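PDB 6CPU: phosphodiesterase from Candida albicans, which belongs to the cyclic nucleotide phosphodiesterase family, a largely helical metalloprotein of the HD superfamily carrying zinc and magnesium ions. Local coordinates for residues A[175-180]-A[390-395]. Sequence-based numbering, arbitrary orientation.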
loop_
_atom_site.group_PDB
_atom_site.type_symbol
_atom_site.label_atom_id
_atom_site.label_comp_id
_atom_site.label_asym_id
_atom_site.label_seq_id
_atom_site.Cartn_x
_atom_site.Cartn_y
_atom_site.Cartn_z
ATOM N N ARG A 175 -17.204 14.741 0.768
ATOM C CA ARG A 175 -17.580 14.721 -0.641
ATOM C C ARG A 175 -19.103 14.564 -0.771
ATOM O O ARG A 175 -19.700 13.777 -0.048
ATOM C CB ARG A 175 -16.810 13.572 -1.323
ATOM C CG ARG A 175 -16.677 13.661 -2.822
ATOM C CD ARG A 175 -15.906 12.484 -3.414
ATOM N NE ARG A 175 -16.327 11.189 -2.875
ATOM C CZ ARG A 175 -15.546 10.328 -2.209
ATOM N NH1 ARG A 175 -14.253 10.584 -1.985
ATOM N NH2 ARG A 175 -16.065 9.193 -1.759
ATOM N N SER A 176 -19.754 15.340 -1.644
ATOM C CA SER A 176 -21.217 15.206 -1.817
ATOM C C SER A 176 -21.557 13.941 -2.600
ATOM O O SER A 176 -20.690 13.342 -3.238
ATOM C CB SER A 176 -21.816 16.412 -2.546
ATOM O OG SER A 176 -21.352 16.478 -3.882
ATOM N N GLU A 177 -22.824 13.539 -2.567
ATOM C CA GLU A 177 -23.248 12.371 -3.323
ATOM C C GLU A 177 -23.075 12.611 -4.832
ATOM O O GLU A 177 -22.687 11.699 -5.557
ATOM C CB GLU A 177 -24.690 11.975 -2.965
ATOM C CG GLU A 177 -24.994 10.493 -3.159
ATOM C CD GLU A 177 -24.417 9.580 -2.064
ATOM O OE1 GLU A 177 -23.534 10.010 -1.271
ATOM O OE2 GLU A 177 -24.853 8.407 -1.995
ATOM N N ILE A 178 -23.338 13.838 -5.286
ATOM C CA ILE A 178 -23.163 14.224 -6.690
ATOM C C ILE A 178 -21.695 14.145 -7.120
ATOM O O ILE A 178 -21.382 13.679 -8.211
ATOM C CB ILE A 178 -23.674 15.663 -6.950
ATOM C CG1 ILE A 178 -25.204 15.706 -6.884
ATOM C CG2 ILE A 178 -23.196 16.195 -8.300
ATOM C CD1 ILE A 178 -25.767 17.106 -6.735
ATOM N N ALA A 179 -20.790 14.620 -6.272
ATOM C CA ALA A 179 -19.375 14.532 -6.599
ATOM C C ALA A 179 -18.942 13.070 -6.640
ATOM O O ALA A 179 -18.180 12.682 -7.511
ATOM C CB ALA A 179 -18.532 15.327 -5.608
ATOM N N THR A 180 -19.437 12.270 -5.699
ATOM C CA THR A 180 -19.113 10.848 -5.625
ATOM C C THR A 180 -19.523 10.100 -6.893
ATOM O O THR A 180 -18.756 9.297 -7.430
ATOM C CB THR A 180 -19.743 10.216 -4.370
ATOM O OG1 THR A 180 -19.110 10.773 -3.206
ATOM C CG2 THR A 180 -19.592 8.696 -4.349
ATOM N N VAL A 390 -10.749 5.076 -1.947
ATOM C CA VAL A 390 -10.546 3.983 -2.889
ATOM C C VAL A 390 -11.823 3.160 -3.130
ATOM O O VAL A 390 -12.353 3.168 -4.241
ATOM C CB VAL A 390 -9.373 3.071 -2.462
ATOM C CG1 VAL A 390 -9.224 1.913 -3.433
ATOM C CG2 VAL A 390 -8.090 3.874 -2.400
ATOM N N LEU A 391 -12.322 2.474 -2.108
ATOM C CA LEU A 391 -13.402 1.495 -2.320
ATOM C C LEU A 391 -14.751 2.142 -2.632
ATOM O O LEU A 391 -15.505 1.605 -3.444
ATOM C CB LEU A 391 -13.523 0.527 -1.135
ATOM C CG LEU A 391 -12.310 -0.370 -0.839
ATOM C CD1 LEU A 391 -12.540 -1.169 0.428
ATOM C CD2 LEU A 391 -12.009 -1.307 -2.011
ATOM N N ARG A 392 -15.055 3.289 -2.015
ATOM C CA ARG A 392 -16.339 3.975 -2.272
ATOM C C ARG A 392 -16.500 4.340 -3.747
ATOM O O ARG A 392 -17.612 4.322 -4.280
ATOM C CB ARG A 392 -16.476 5.234 -1.399
ATOM C CG ARG A 392 -17.780 6.018 -1.578
ATOM C CD ARG A 392 -18.984 5.196 -1.137
ATOM N NE ARG A 392 -20.254 5.833 -1.490
ATOM C CZ ARG A 392 -20.894 5.720 -2.656
ATOM N NH1 ARG A 392 -20.395 5.020 -3.676
ATOM N NH2 ARG A 392 -22.058 6.351 -2.808
ATOM N N ILE A 393 -15.383 4.692 -4.391
ATOM C CA ILE A 393 -15.354 5.037 -5.815
ATOM C C ILE A 393 -15.141 3.807 -6.707
ATOM O O ILE A 393 -15.863 3.617 -7.684
ATOM C CB ILE A 393 -14.256 6.099 -6.097
ATOM C CG1 ILE A 393 -14.479 7.350 -5.239
ATOM C CG2 ILE A 393 -14.166 6.434 -7.586
ATOM C CD1 ILE A 393 -15.876 7.939 -5.284
ATOM N N CYS A 394 -14.162 2.968 -6.377
ATOM C CA CYS A 394 -13.770 1.851 -7.234
ATOM C C CYS A 394 -14.595 0.571 -7.085
ATOM O O CYS A 394 -14.708 -0.185 -8.044
ATOM C CB CYS A 394 -12.316 1.482 -6.989
ATOM S SG CYS A 394 -11.203 2.810 -7.445
ATOM N N TRP A 395 -15.148 0.329 -5.904
ATOM C CA TRP A 395 -15.787 -0.953 -5.593
ATOM C C TRP A 395 -16.912 -0.783 -4.550
ATOM O O TRP A 395 -16.956 -1.503 -3.549
ATOM C CB TRP A 395 -14.714 -1.938 -5.094
ATOM C CG TRP A 395 -14.976 -3.385 -5.372
ATOM C CD1 TRP A 395 -16.154 -3.956 -5.794
ATOM C CD2 TRP A 395 -14.047 -4.459 -5.222
ATOM N NE1 TRP A 395 -16.003 -5.315 -5.912
ATOM C CE2 TRP A 395 -14.720 -5.651 -5.567
ATOM C CE3 TRP A 395 -12.709 -4.533 -4.822
ATOM C CZ2 TRP A 395 -14.094 -6.907 -5.517
ATOM C CZ3 TRP A 395 -12.089 -5.779 -4.782
ATOM C CH2 TRP A 395 -12.780 -6.945 -5.126
HETATM O O HOH W 1 -22.238 7.630 0.077
#
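The closest CA atoms of the two segments, 6.9 Å apart, are those of Thr180 and Ile393, where the first turn of helix 177-193 meets the last turn of helix 377-394. Ser176 is the N-cap of the first helix: its OG accepts from Ala179 N. Just before the cap, Arg175 reaches toward the second helix. Its chain bends at chi3, and NE donates an almost straight bond to Thr180 OG1 (2.8 Å, 169°) that lies in the guanidinium plane. NH2 of the same group meets the aliphatic CG of Arg392 at 3.6 Å and also donates to the carbonyl of Asn388, while Ile393 CD1 rests over one face, toward the rim. The two guanidinium planes stand 88° apart. Arg175 NH2 stays 5.4 Å from Arg392 NE, a spacing that probably eases the repulsion of like charges. Ile393 CD1 also packs 3.8 Å from Thr180 O, and Phe93 of helix 84-94 touches both Arg175 and Ile393. Helix 377-394 belongs to the helical phosphodiesterase family region, and the contact ties its end to the start of helix 177-193. Farther out, Arg392 bends at chi2 (65°) and crosses Thr180 at about a right angle, with Thr180 CG2 over the centre of the guanidinium, 3.7 Å from Arg392 CZ. Glu177 OE2 lies at the edge of that group and forms a long salt bridge to Arg392 NH2 (3.6 Å). A water bridges the pair, donating to Glu177 OE1 and accepting from Arg392 NE (3.1 Å from the water oxygen).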